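Local coordinates for endo-b-1,4-glucanase (Nasutitermes takasagoensis, PDB 1KS8), which probably catalyses the internal hydrolysis of beta-1,4-glucosidic linkages in cellulose, lichenin and cereal beta-D-glucans, at residues A[11-16]-A[420-425]; A[32-37]-A[129-134]; A[55-60]-A[122-127]; A[76-81]-A[314-319]; A[117-122]-A[138-143]. All blocks are in the same frame, centred on the assembly; numbering follows the deposited sequence.

Overall arrangement
Contact 1 closes nearly the whole chain, bringing helix 5-18 near the N terminus against helix 415-430; the other four contacts nest inside its loop. After the first helix, the loop at 32-37 meets 129-134 in contact 2, and contact 3 (55-60 with 122-127) nests within that span, the two touching through Pro-130, Met-133, Phe-58 and Phe-126. Contact 4 ties 76-81 to helix 303-319, crosses contacts 2 and 3 along the chain, and touches contact 1 through Leu-315 and Phe-79. Contact 5 (117-122 with 138-143) nests inside contact 4, crosses contacts 2 and 3, and joins contact 3 through helix 120-124 and the strands at 60-61 and 113-117.

Contact 1 (A[11-16]-A[420-425]); sequences DSLLFY and GFQSAL
Ser-12 OG donates a 2.7 Å hydrogen bond to Gln-422 OE1, lying in the amide plane on an oxygen lone pair with a C=O...donor angle of 123°. Gln-422 reaches across with an extended chain: its CG stands anti to the backbone N (chi1 -172°), and the chain beyond runs straight to the amide. The same OE1 lies at the edge of the Tyr-16 ring, in its plane and 3.2 Å from Tyr-16 CE2, while the ring and amide planes are turned steeply against each other. On the amide's nitrogen branch, Leu-13 CD2 comes to 3.4 Å from Gln-422 NE2. These side chains meet between helices 5-18 and 415-430 of the (alpha/alpha)6 barrel of family 9. The axes of the segments 11-16 and 420-425 run roughly antiparallel, at 150°, and come within 10.4 Å. A leucine in place of this glutamine would remove both polar amide atoms and would probably leave Ser-12 OG without this acceptor and Tyr-83 OH without its partner at NE2, in a buried setting. Ser-12 OG is also hydrogen-bonded to Asn-418 ND2, and Tyr-16 OH to Thr-415 O, both in earlier turns of helix 415-430.

Contact 2 (A[32-37]-A[129-134]); sequences WRKDSA and RPEDMT
Ser-36 and Glu-131 bring their backbones within 4.3 Å, CA to CA, yet no direct hydrogen bond joins the two loops, and side chains and waters make the connection. Glu-131 CB sits 3.3 Å from Asp-35 O. Its CG occupies the crowded position between backbone N and carbonyl carbon (chi1 58°), and the chain bends again at chi2. These two bends bring CD back beside Lys-34, and Glu-131 OE2 lies 3.5 Å from Lys-34 CG, while Lys-34 NZ turns away to Thr-31 O. The Pro-130 ring meets Ser-36 and Arg-33: Ser-36 OG lies 3.5 Å from Pro-130 CB, and Arg-33 NH2 is 3.7 Å from Pro-130 CG. In the fold, the loop following helix 5-18 is here laid on the 3-10 turn 130-132, which follows helix 120-124 in this family 9 domain. Water 1 lies between Trp-32 O and Glu-131 OE2; water 2 accepts from Arg-33 NE and Lys-34 N and donates to Glu-131 OE1 at 2.7 Å. An alanine in place of this glutamate would probably leave waters 1 and 2 without these carboxylate acceptors and a gap beside the aliphatic part of Lys-34. Arg-33 NH1 bonds the carbonyls of Ala-18 and Arg-20. Water 3 links Ala-37 N to Pro-130 O, and Ala-37 CB packs against Met-133 CE at 4.3 Å.

Contact 3 (A[55-60]-A[122-127]); sequences AGDFVK and ADHAFW
His-124 NE2 donates a 2.7 Å hydrogen bond to Asp-57 OD2, with an N-H...acceptor angle of 157° and the oxygen lying in the plane of the imidazole at its edge. The bond reaches OD2 on its anti side. The other oxygen, Asp-57 OD1, takes the amide of Ala-55 at 3.0 Å from its N, so both carboxylate oxygens are engaged and the rotation of the group is fixed. Asp-123 supplies a second link: its OD2 accepts from Phe-58 N at 2.8 Å, a nearly straight bond (168°) on the syn side of the carboxylate. With CG anti to its backbone N (chi1 -171°), Asp-123 puts its carboxylate carbon toward segment 55-60. Val-59 CG2 packs against this side chain, 3.5 Å from Asp-123 CB. Phe-58 CB touches Asp-123 OD1 at 3.2 Å, and Phe-58 CE1 meets the edge of the Phe-126 ring, 4.1 Å from Phe-126 CE2. This His-carboxylate hydrogen bond lies beside the predicted active site of the family 9 domain: the side chains of Asp-57 and Glu-412 are about 6 Å apart, nearest atoms, and a sulfate ion, probably from the crystallisation liquor, lies about 3 Å from the His-124 side chain. Segment 55-60 runs from a loop into strand 60-61, which pairs with strand 113-117; helix 120-124 packs beside that loop, and Arg-361 of helix 361-364 bonds the carbonyls of Gly-56, His-124 and Phe-126.

Contact 4 (A[76-81]-A[314-319]); sequences LIDFEA and MLEAAE
Asp-78 and Glu-316 meet carboxylate to carboxylate, their side chains crossing at about a right angle and the two planes inclined by 42°. Asp-78 OD1 lies 2.6 Å from Glu-316 OE1, a separation at which one acid group probably carries a proton, as the crystal pH of 2.5 would allow. Asp-78 OD2 turns to a salt bridge with Arg-224. Phe-79 CG, anti to the carbonyl carbon (chi1 -55°), is set toward helix 303-319. Phe-79 and Glu-319 approach tip to tip, with ring and carboxylate planes 75° apart, and Glu-319 OE1 lies at the ring edge, 3.5 Å from Phe-79 CE1; this oxygen also pairs with Arg-328. The Glu-319 CG methylene touches Phe-79 CZ at 3.8 Å. On the neighbouring rim atom, Glu-316 OE1 comes to 3.5 Å from Phe-79 CE2. Phe-79 occupies the break between helices 62-78 and 80-85, where it serves as the N-cap residue, and its ring also packs on Ala-426 and Ala-427, so it lies between that break, helix 303-319 and helix 415-430 in this (alpha/alpha)6 fold of family 9.

Contact 5 (A[117-122]-A[138-143]); sequences VGQGDA and PAYKID
Pro-138, Tyr-140 and Gln-119 contribute most of the buried area: Pro-138 and Tyr-140 pack on the turn after strand 113-117, to which Gln-119 belongs. The ring of Pro-138 packs near the start of Gln-119, with Pro-138 CD 4.0 Å from Gln-119 N. Its carbonyl makes the one hydrogen bond between the segments: Gly-118 N donates to Pro-138 O at 2.8 Å with an N-H...acceptor angle of 166°. The same oxygen takes a CA-H...O contact from Val-117 CA at 3.4 Å. Tyr-140 lies across the glutamine, its OH 3.7 Å from Gln-119 CG. Tyr-140 CG, anti to the carbonyl carbon (chi1 -55°), starts the ring toward the turn, and Tyr-140 CE2 comes to 4.1 Å from Gly-118 O. Gln-119 is also the N-cap residue of helix 120-124: its OE1 accepts from Ala-122 N at 3.0 Å. Gly-118 takes a positive phi of 103°, a conformation in which any side chain would collide with the carbonyl oxygen of Val-117. Val-117 and Ala-139 form an antiparallel non-hydrogen-bonded pair, and their side chains touch, Val-117 CG2 to Ala-139 CB at 4.4 Å. Strand 139-142 is thereby the outer neighbour of strand 113-117, whose other side carries strand 60-61, while Ile-142 packs on Leu-151 and Ala-152 of helix 149-165.

Contact 1 (A[11-16]-A[420-425])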
# COMPACT_ATOMS: atom_id res chain seq x y z
N ASP A 11 0.48 -15.22 -4.08
CA ASP A 11 -0.07 -14.57 -5.26
C ASP A 11 0.03 -13.06 -5.14
O ASP A 11 0.37 -12.37 -6.10
CB ASP A 11 -1.54 -14.96 -5.46
CG ASP A 11 -1.72 -16.38 -5.97
OD1 ASP A 11 -2.89 -16.80 -6.09
OD2 ASP A 11 -0.72 -17.06 -6.26
N SER A 12 -0.28 -12.53 -3.95
CA SER A 12 -0.20 -11.09 -3.74
C SER A 12 1.23 -10.61 -3.97
O SER A 12 1.45 -9.52 -4.52
CB SER A 12 -0.66 -10.74 -2.32
OG SER A 12 -0.77 -9.33 -2.15
N LEU A 13 2.21 -11.41 -3.56
CA LEU A 13 3.60 -11.03 -3.78
C LEU A 13 3.90 -11.02 -5.27
O LEU A 13 4.73 -10.24 -5.73
CB LEU A 13 4.53 -11.99 -3.02
CG LEU A 13 4.57 -11.69 -1.52
CD1 LEU A 13 5.15 -12.87 -0.76
CD2 LEU A 13 5.39 -10.42 -1.28
N LEU A 14 3.23 -11.88 -6.04
CA LEU A 14 3.44 -11.89 -7.49
C LEU A 14 2.86 -10.61 -8.08
O LEU A 14 3.38 -10.09 -9.07
CB LEU A 14 2.77 -13.11 -8.14
CG LEU A 14 3.38 -14.48 -7.83
CD1 LEU A 14 2.57 -15.56 -8.52
CD2 LEU A 14 4.83 -14.53 -8.30
N PHE A 15 1.79 -10.10 -7.48
CA PHE A 15 1.22 -8.85 -7.97
C PHE A 15 2.26 -7.74 -7.78
O PHE A 15 2.49 -6.94 -8.68
CB PHE A 15 -0.07 -8.49 -7.23
CG PHE A 15 -0.53 -7.07 -7.48
CD1 PHE A 15 -0.87 -6.65 -8.77
CD2 PHE A 15 -0.60 -6.15 -6.44
CE1 PHE A 15 -1.26 -5.33 -9.01
CE2 PHE A 15 -0.99 -4.83 -6.68
CZ PHE A 15 -1.32 -4.42 -7.96
N TYR A 16 2.89 -7.69 -6.61
CA TYR A 16 3.89 -6.65 -6.40
C TYR A 16 5.06 -6.81 -7.37
O TYR A 16 5.61 -5.82 -7.83
CB TYR A 16 4.33 -6.61 -4.93
CG TYR A 16 3.30 -5.91 -4.06
CD1 TYR A 16 3.04 -4.55 -4.23
CD2 TYR A 16 2.54 -6.62 -3.13
CE1 TYR A 16 2.04 -3.91 -3.49
CE2 TYR A 16 1.54 -5.99 -2.38
CZ TYR A 16 1.30 -4.64 -2.57
OH TYR A 16 0.31 -4.02 -1.84
N GLY A 420 -3.12 -3.71 2.70
CA GLY A 420 -3.85 -4.21 3.86
C GLY A 420 -4.24 -5.66 3.65
O GLY A 420 -4.15 -6.48 4.55
N PHE A 421 -4.68 -5.95 2.43
CA PHE A 421 -5.08 -7.29 2.00
C PHE A 421 -3.97 -8.30 2.25
O PHE A 421 -4.18 -9.33 2.89
CB PHE A 421 -5.44 -7.23 0.51
CG PHE A 421 -5.76 -8.55 -0.12
CD1 PHE A 421 -6.89 -9.27 0.26
CD2 PHE A 421 -4.96 -9.06 -1.14
CE1 PHE A 421 -7.22 -10.47 -0.37
CE2 PHE A 421 -5.28 -10.25 -1.78
CZ PHE A 421 -6.41 -10.96 -1.40
N GLN A 422 -2.77 -8.00 1.76
CA GLN A 422 -1.65 -8.92 1.93
C GLN A 422 -1.28 -9.11 3.40
O GLN A 422 -1.01 -10.23 3.84
CB GLN A 422 -0.43 -8.44 1.15
CG GLN A 422 0.70 -9.46 1.14
CD GLN A 422 1.82 -9.11 0.20
OE1 GLN A 422 1.61 -8.93 -1.00
NE2 GLN A 422 3.04 -9.00 0.73
N SER A 423 -1.27 -8.02 4.16
CA SER A 423 -0.93 -8.13 5.57
C SER A 423 -1.99 -8.93 6.33
O SER A 423 -1.66 -9.66 7.26
CB SER A 423 -0.76 -6.73 6.18
OG SER A 423 0.39 -6.11 5.62
N ALA A 424 -3.25 -8.81 5.91
CA ALA A 424 -4.33 -9.56 6.54
C ALA A 424 -4.16 -11.04 6.24
O ALA A 424 -4.43 -11.89 7.09
CB ALA A 424 -5.69 -9.07 6.03
N LEU A 425 -3.71 -11.36 5.03
CA LEU A 425 -3.50 -12.75 4.65
C LEU A 425 -2.40 -13.35 5.52
O LEU A 425 -2.51 -14.48 5.99
CB LEU A 425 -3.11 -12.85 3.17
CG LEU A 425 -4.24 -12.59 2.18
CD1 LEU A 425 -3.67 -12.37 0.79
CD2 LEU A 425 -5.20 -13.77 2.20

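Contact 2 (A[32-37]-A[129-134])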
# COMPACT_ATOMS: atom_id res chain seq x y z
N TRP A 32 7.04 -12.08 -17.48
CA TRP A 32 6.53 -11.39 -18.65
C TRP A 32 6.80 -9.89 -18.51
O TRP A 32 6.69 -9.13 -19.47
CB TRP A 32 5.03 -11.66 -18.88
CG TRP A 32 4.14 -11.52 -17.68
CD1 TRP A 32 3.73 -12.52 -16.84
CD2 TRP A 32 3.51 -10.32 -17.22
NE1 TRP A 32 2.87 -12.02 -15.90
CE2 TRP A 32 2.72 -10.67 -16.10
CE3 TRP A 32 3.53 -8.99 -17.65
CZ2 TRP A 32 1.96 -9.73 -15.40
CZ3 TRP A 32 2.77 -8.05 -16.95
CH2 TRP A 32 1.99 -8.43 -15.84
N ARG A 33 7.15 -9.47 -17.29
CA ARG A 33 7.50 -8.07 -17.04
C ARG A 33 8.98 -7.91 -17.40
O ARG A 33 9.79 -8.80 -17.13
CB ARG A 33 7.29 -7.70 -15.57
CG ARG A 33 5.86 -7.33 -15.18
CD ARG A 33 5.36 -6.11 -15.96
NE ARG A 33 6.44 -5.15 -16.19
CZ ARG A 33 7.00 -4.40 -15.25
NH1 ARG A 33 6.58 -4.48 -13.99
NH2 ARG A 33 8.02 -3.61 -15.56
N LYS A 34 9.32 -6.77 -18.01
CA LYS A 34 10.69 -6.51 -18.43
C LYS A 34 11.25 -5.22 -17.85
O LYS A 34 10.51 -4.39 -17.31
CB LYS A 34 10.75 -6.43 -19.95
CG LYS A 34 10.12 -7.61 -20.68
CD LYS A 34 10.84 -8.91 -20.36
CE LYS A 34 10.12 -10.08 -21.02
NZ LYS A 34 10.76 -11.39 -20.70
N ASP A 35 12.56 -5.04 -17.96
CA ASP A 35 13.21 -3.83 -17.48
C ASP A 35 12.55 -2.62 -18.13
O ASP A 35 12.25 -2.63 -19.32
CB ASP A 35 14.70 -3.83 -17.85
CG ASP A 35 15.48 -4.95 -17.18
OD1 ASP A 35 14.95 -5.60 -16.26
OD2 ASP A 35 16.64 -5.16 -17.58
N SER A 36 12.32 -1.57 -17.35
CA SER A 36 11.68 -0.37 -17.88
C SER A 36 11.95 0.84 -17.00
O SER A 36 12.44 0.71 -15.88
CB SER A 36 10.16 -0.59 -17.97
OG SER A 36 9.58 -0.66 -16.67
N ALA A 37 11.61 2.02 -17.53
CA ALA A 37 11.80 3.28 -16.82
C ALA A 37 13.22 3.38 -16.28
O ALA A 37 13.44 3.82 -15.15
CB ALA A 37 10.79 3.38 -15.68
N ARG A 129 3.33 -1.44 -23.11
CA ARG A 129 4.31 -1.99 -22.18
C ARG A 129 5.18 -0.87 -21.62
O ARG A 129 5.55 0.06 -22.34
CB ARG A 129 5.18 -3.03 -22.91
CG ARG A 129 4.41 -4.26 -23.37
CD ARG A 129 5.29 -5.19 -24.20
NE ARG A 129 5.61 -4.58 -25.49
CZ ARG A 129 5.07 -4.93 -26.65
NH1 ARG A 129 4.17 -5.91 -26.72
NH2 ARG A 129 5.41 -4.28 -27.75
N PRO A 130 5.54 -0.95 -20.33
CA PRO A 130 6.37 0.13 -19.77
C PRO A 130 7.72 0.32 -20.46
O PRO A 130 8.20 1.45 -20.58
CB PRO A 130 6.50 -0.26 -18.30
CG PRO A 130 6.36 -1.75 -18.31
CD PRO A 130 5.28 -2.00 -19.34
N GLU A 131 8.32 -0.77 -20.93
CA GLU A 131 9.61 -0.68 -21.61
C GLU A 131 9.49 0.04 -22.95
O GLU A 131 10.50 0.40 -23.56
CB GLU A 131 10.21 -2.08 -21.83
CG GLU A 131 9.33 -3.03 -22.64
CD GLU A 131 8.45 -3.92 -21.78
OE1 GLU A 131 7.97 -3.46 -20.72
OE2 GLU A 131 8.23 -5.08 -22.18
N ASP A 132 8.26 0.26 -23.42
CA ASP A 132 8.03 0.94 -24.69
C ASP A 132 7.75 2.43 -24.55
O ASP A 132 7.53 3.12 -25.55
CB ASP A 132 6.88 0.28 -25.46
CG ASP A 132 7.22 -1.11 -25.96
OD1 ASP A 132 8.41 -1.48 -25.98
OD2 ASP A 132 6.28 -1.84 -26.34
N MET A 133 7.73 2.94 -23.32
CA MET A 133 7.47 4.36 -23.11
C MET A 133 8.55 5.22 -23.76
O MET A 133 9.73 4.89 -23.71
CB MET A 133 7.44 4.70 -21.61
CG MET A 133 6.26 4.11 -20.85
SD MET A 133 6.14 4.77 -19.18
CE MET A 133 7.42 3.84 -18.34
N THR A 134 8.13 6.32 -24.38
CA THR A 134 9.07 7.23 -25.02
C THR A 134 8.82 8.67 -24.60
O THR A 134 9.55 9.58 -25.01
CB THR A 134 8.97 7.16 -26.56
OG1 THR A 134 7.68 7.61 -26.98
CG2 THR A 134 9.19 5.73 -27.04
O HOH W 1 6.40 -7.06 -21.39
O HOH W 2 6.99 -5.15 -18.90
O HOH W 3 10.65 2.66 -20.13

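Contact 3 (A[55-60]-A[122-127])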
# COMPACT_ATOMS: atom_id res chain seq x y z
N ALA A 55 -0.41 1.84 -10.19
CA ALA A 55 -1.57 1.01 -10.44
C ALA A 55 -1.50 0.36 -11.82
O ALA A 55 -0.60 -0.44 -12.08
CB ALA A 55 -2.82 1.87 -10.32
N GLY A 56 -2.45 0.69 -12.69
CA GLY A 56 -2.44 0.14 -14.03
C GLY A 56 -1.63 1.03 -14.96
O GLY A 56 -1.50 0.75 -16.16
N ASP A 57 -1.09 2.11 -14.38
CA ASP A 57 -0.29 3.10 -15.08
C ASP A 57 1.19 2.93 -14.74
O ASP A 57 1.57 1.95 -14.10
CB ASP A 57 -0.75 4.51 -14.69
CG ASP A 57 -0.69 4.76 -13.18
OD1 ASP A 57 -0.51 3.79 -12.41
OD2 ASP A 57 -0.82 5.93 -12.76
N PHE A 58 2.02 3.89 -15.15
CA PHE A 58 3.45 3.79 -14.88
C PHE A 58 4.02 4.97 -14.12
O PHE A 58 5.23 5.20 -14.12
CB PHE A 58 4.20 3.54 -16.20
CG PHE A 58 3.75 2.29 -16.90
CD1 PHE A 58 3.27 2.34 -18.21
CD2 PHE A 58 3.75 1.06 -16.23
CE1 PHE A 58 2.79 1.19 -18.84
CE2 PHE A 58 3.27 -0.09 -16.85
CZ PHE A 58 2.79 -0.03 -18.15
N VAL A 59 3.15 5.72 -13.46
CA VAL A 59 3.60 6.84 -12.65
C VAL A 59 4.02 6.26 -11.30
O VAL A 59 3.44 5.29 -10.81
CB VAL A 59 2.47 7.86 -12.37
CG1 VAL A 59 2.98 8.96 -11.45
CG2 VAL A 59 1.97 8.46 -13.67
N LYS A 60 5.06 6.85 -10.72
CA LYS A 60 5.51 6.44 -9.40
C LYS A 60 5.02 7.54 -8.46
O LYS A 60 5.61 8.61 -8.35
CB LYS A 60 7.04 6.29 -9.40
CG LYS A 60 7.46 4.97 -10.07
CD LYS A 60 8.77 5.04 -10.84
CE LYS A 60 9.97 5.33 -9.97
NZ LYS A 60 11.24 5.03 -10.71
N ALA A 122 0.79 12.73 -19.29
CA ALA A 122 1.67 12.13 -20.29
C ALA A 122 1.71 10.62 -20.13
O ALA A 122 1.72 9.88 -21.11
CB ALA A 122 3.07 12.70 -20.16
N ASP A 123 1.72 10.16 -18.88
CA ASP A 123 1.76 8.73 -18.61
C ASP A 123 0.46 8.04 -19.01
O ASP A 123 0.46 7.05 -19.74
CB ASP A 123 2.02 8.48 -17.12
CG ASP A 123 2.28 7.02 -16.82
OD1 ASP A 123 3.43 6.59 -16.98
OD2 ASP A 123 1.33 6.31 -16.44
N HIS A 124 -0.66 8.59 -18.55
CA HIS A 124 -1.96 7.99 -18.83
C HIS A 124 -2.43 8.05 -20.28
O HIS A 124 -3.31 7.30 -20.68
CB HIS A 124 -3.00 8.59 -17.89
CG HIS A 124 -2.71 8.33 -16.45
ND1 HIS A 124 -3.45 8.89 -15.42
CD2 HIS A 124 -1.75 7.58 -15.85
CE1 HIS A 124 -2.96 8.48 -14.26
NE2 HIS A 124 -1.93 7.69 -14.50
N ALA A 125 -1.82 8.93 -21.07
CA ALA A 125 -2.18 9.06 -22.48
C ALA A 125 -1.61 7.89 -23.29
O ALA A 125 -1.96 7.70 -24.45
CB ALA A 125 -1.67 10.38 -23.04
N PHE A 126 -0.73 7.13 -22.66
CA PHE A 126 -0.08 5.99 -23.27
C PHE A 126 -0.65 4.68 -22.74
O PHE A 126 -0.92 4.57 -21.55
CB PHE A 126 1.42 6.03 -22.95
CG PHE A 126 2.18 4.77 -23.29
CD1 PHE A 126 2.54 4.49 -24.60
CD2 PHE A 126 2.55 3.88 -22.29
CE1 PHE A 126 3.27 3.34 -24.91
CE2 PHE A 126 3.27 2.73 -22.58
CZ PHE A 126 3.63 2.46 -23.90
N TRP A 127 -0.87 3.72 -23.63
CA TRP A 127 -1.34 2.40 -23.23
C TRP A 127 -0.42 1.41 -23.93
O TRP A 127 -0.42 1.31 -25.16
CB TRP A 127 -2.79 2.12 -23.62
CG TRP A 127 -3.29 0.84 -22.99
CD1 TRP A 127 -3.03 -0.43 -23.40
CD2 TRP A 127 -4.03 0.72 -21.77
NE1 TRP A 127 -3.54 -1.34 -22.50
CE2 TRP A 127 -4.16 -0.66 -21.49
CE3 TRP A 127 -4.58 1.65 -20.87
CZ2 TRP A 127 -4.82 -1.13 -20.35
CZ3 TRP A 127 -5.24 1.18 -19.74
CH2 TRP A 127 -5.35 -0.20 -19.49

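Contact 4 (A[76-81]-A[314-319])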
# COMPACT_ATOMS: atom_id res chain seq x y z
N LEU A 76 4.61 -7.72 8.10
CA LEU A 76 5.80 -8.56 8.16
C LEU A 76 6.34 -8.62 9.58
O LEU A 76 6.92 -9.62 10.00
CB LEU A 76 6.89 -8.01 7.24
CG LEU A 76 7.19 -8.78 5.95
CD1 LEU A 76 8.27 -8.04 5.17
CD2 LEU A 76 7.65 -10.19 6.28
N ILE A 77 6.17 -7.53 10.32
CA ILE A 77 6.64 -7.46 11.70
C ILE A 77 5.72 -8.20 12.67
O ILE A 77 6.18 -9.04 13.44
CB ILE A 77 6.76 -5.99 12.17
CG1 ILE A 77 7.81 -5.25 11.33
CG2 ILE A 77 7.11 -5.94 13.65
CD1 ILE A 77 7.77 -3.74 11.48
N ASP A 78 4.43 -7.90 12.62
CA ASP A 78 3.46 -8.52 13.52
C ASP A 78 3.03 -9.94 13.16
O ASP A 78 2.63 -10.71 14.03
CB ASP A 78 2.20 -7.65 13.61
CG ASP A 78 2.44 -6.37 14.38
OD1 ASP A 78 1.54 -5.50 14.37
OD2 ASP A 78 3.51 -6.23 15.01
N PHE A 79 3.12 -10.29 11.88
CA PHE A 79 2.71 -11.61 11.43
C PHE A 79 3.77 -12.29 10.58
O PHE A 79 3.47 -12.94 9.57
CB PHE A 79 1.38 -11.48 10.67
CG PHE A 79 0.31 -10.79 11.48
CD1 PHE A 79 -0.30 -11.44 12.55
CD2 PHE A 79 -0.04 -9.47 11.21
CE1 PHE A 79 -1.24 -10.78 13.34
CE2 PHE A 79 -0.97 -8.80 11.99
CZ PHE A 79 -1.58 -9.46 13.06
N GLU A 80 5.02 -12.16 11.02
CA GLU A 80 6.15 -12.76 10.32
C GLU A 80 5.95 -14.26 10.17
O GLU A 80 6.33 -14.85 9.16
CB GLU A 80 7.44 -12.48 11.09
CG GLU A 80 8.70 -12.91 10.35
CD GLU A 80 9.96 -12.63 11.13
OE1 GLU A 80 11.06 -12.87 10.59
OE2 GLU A 80 9.86 -12.17 12.29
N ALA A 81 5.35 -14.88 11.19
CA ALA A 81 5.11 -16.32 11.16
C ALA A 81 4.24 -16.71 9.97
O ALA A 81 4.38 -17.81 9.44
CB ALA A 81 4.45 -16.76 12.46
N MET A 314 -8.89 -4.90 12.24
CA MET A 314 -9.54 -5.83 13.15
C MET A 314 -8.56 -6.88 13.65
O MET A 314 -8.57 -7.25 14.83
CB MET A 314 -10.72 -6.51 12.47
CG MET A 314 -11.90 -5.59 12.23
SD MET A 314 -13.29 -6.45 11.49
CE MET A 314 -14.24 -5.07 10.86
N LEU A 315 -7.71 -7.38 12.75
CA LEU A 315 -6.73 -8.38 13.13
C LEU A 315 -5.70 -7.79 14.09
O LEU A 315 -5.24 -8.46 15.02
CB LEU A 315 -6.05 -8.94 11.87
CG LEU A 315 -7.00 -9.83 11.05
CD1 LEU A 315 -6.49 -9.99 9.62
CD2 LEU A 315 -7.12 -11.18 11.73
N GLU A 316 -5.35 -6.52 13.88
CA GLU A 316 -4.40 -5.85 14.76
C GLU A 316 -5.04 -5.62 16.12
O GLU A 316 -4.39 -5.72 17.16
CB GLU A 316 -3.95 -4.52 14.14
CG GLU A 316 -2.89 -4.66 13.06
CD GLU A 316 -1.51 -4.91 13.64
OE1 GLU A 316 -0.64 -5.44 12.91
OE2 GLU A 316 -1.29 -4.58 14.82
N ALA A 317 -6.33 -5.30 16.10
CA ALA A 317 -7.07 -5.06 17.34
C ALA A 317 -7.16 -6.35 18.15
O ALA A 317 -7.03 -6.33 19.38
CB ALA A 317 -8.47 -4.55 17.02
N ALA A 318 -7.37 -7.47 17.47
CA ALA A 318 -7.46 -8.76 18.13
C ALA A 318 -6.17 -9.07 18.88
O ALA A 318 -6.19 -9.68 19.96
CB ALA A 318 -7.75 -9.86 17.12
N GLU A 319 -5.04 -8.64 18.33
CA GLU A 319 -3.74 -8.87 18.96
C GLU A 319 -3.63 -8.10 20.28
O GLU A 319 -2.84 -8.47 21.14
CB GLU A 319 -2.61 -8.46 18.02
CG GLU A 319 -2.49 -9.35 16.79
CD GLU A 319 -2.17 -10.79 17.15
OE1 GLU A 319 -2.64 -11.70 16.43
OE2 GLU A 319 -1.45 -11.01 18.14

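Contact 5 (A[117-122]-A[138-143])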
# COMPACT_ATOMS: atom_id res chain seq x y z
N VAL A 117 7.59 10.43 -10.13
CA VAL A 117 8.33 10.30 -11.38
C VAL A 117 7.26 9.93 -12.39
O VAL A 117 6.54 8.93 -12.22
CB VAL A 117 9.41 9.20 -11.36
CG1 VAL A 117 10.09 9.14 -12.73
CG2 VAL A 117 10.44 9.51 -10.29
N GLY A 118 7.13 10.75 -13.42
CA GLY A 118 6.12 10.56 -14.44
C GLY A 118 5.02 11.57 -14.19
O GLY A 118 4.69 11.85 -13.03
N GLN A 119 4.46 12.14 -15.25
CA GLN A 119 3.37 13.10 -15.11
C GLN A 119 2.08 12.34 -15.38
O GLN A 119 2.02 11.52 -16.29
CB GLN A 119 3.50 14.24 -16.12
CG GLN A 119 2.39 15.27 -15.95
CD GLN A 119 2.04 16.00 -17.23
OE1 GLN A 119 1.83 15.38 -18.28
NE2 GLN A 119 1.95 17.32 -17.15
N GLY A 120 1.04 12.63 -14.60
CA GLY A 120 -0.22 11.94 -14.79
C GLY A 120 -0.74 11.92 -16.22
O GLY A 120 -1.04 10.86 -16.76
N ASP A 121 -0.83 13.08 -16.85
CA ASP A 121 -1.36 13.12 -18.21
C ASP A 121 -0.51 12.44 -19.27
O ASP A 121 -1.02 11.65 -20.06
CB ASP A 121 -1.64 14.57 -18.63
CG ASP A 121 -2.79 15.18 -17.87
OD1 ASP A 121 -3.48 14.44 -17.13
OD2 ASP A 121 -3.01 16.41 -18.00
N ALA A 122 0.79 12.73 -19.29
CA ALA A 122 1.67 12.13 -20.29
C ALA A 122 1.71 10.62 -20.13
O ALA A 122 1.72 9.88 -21.11
CB ALA A 122 3.07 12.70 -20.16
N PRO A 138 8.93 13.53 -16.03
CA PRO A 138 9.40 14.53 -15.07
C PRO A 138 9.41 13.97 -13.66
O PRO A 138 8.62 13.08 -13.33
CB PRO A 138 8.38 15.67 -15.22
CG PRO A 138 7.84 15.49 -16.60
CD PRO A 138 7.72 14.00 -16.73
N ALA A 139 10.31 14.49 -12.84
CA ALA A 139 10.41 14.08 -11.44
C ALA A 139 10.06 15.32 -10.62
O ALA A 139 10.57 16.41 -10.90
CB ALA A 139 11.82 13.60 -11.13
N TYR A 140 9.20 15.14 -9.63
CA TYR A 140 8.77 16.25 -8.79
C TYR A 140 9.20 16.00 -7.35
O TYR A 140 9.17 14.87 -6.87
CB TYR A 140 7.24 16.39 -8.85
CG TYR A 140 6.68 16.54 -10.25
CD1 TYR A 140 7.12 17.56 -11.09
CD2 TYR A 140 5.69 15.68 -10.72
CE1 TYR A 140 6.58 17.72 -12.37
CE2 TYR A 140 5.15 15.83 -11.99
CZ TYR A 140 5.59 16.85 -12.81
OH TYR A 140 5.04 17.00 -14.07
N LYS A 141 9.60 17.07 -6.66
CA LYS A 141 10.07 16.94 -5.29
C LYS A 141 9.47 17.95 -4.33
O LYS A 141 8.85 18.94 -4.73
CB LYS A 141 11.59 17.12 -5.27
CG LYS A 141 12.03 18.54 -5.63
CD LYS A 141 13.55 18.68 -5.61
CE LYS A 141 13.97 20.14 -5.74
NZ LYS A 141 13.46 20.76 -6.99
N ILE A 142 9.64 17.66 -3.04
CA ILE A 142 9.23 18.57 -1.99
C ILE A 142 10.57 18.98 -1.37
O ILE A 142 11.55 18.24 -1.45
CB ILE A 142 8.32 17.90 -0.91
CG1 ILE A 142 8.94 16.60 -0.41
CG2 ILE A 142 6.93 17.68 -1.48
CD1 ILE A 142 8.18 15.99 0.77
N ASP A 143 10.61 20.17 -0.80
CA ASP A 143 11.82 20.68 -0.16
C ASP A 143 11.42 21.71 0.89
O ASP A 143 10.25 21.84 1.20
CB ASP A 143 12.79 21.28 -1.19
CG ASP A 143 12.12 22.26 -2.13
OD1 ASP A 143 11.27 23.05 -1.68
OD2 ASP A 143 12.46 22.25 -3.34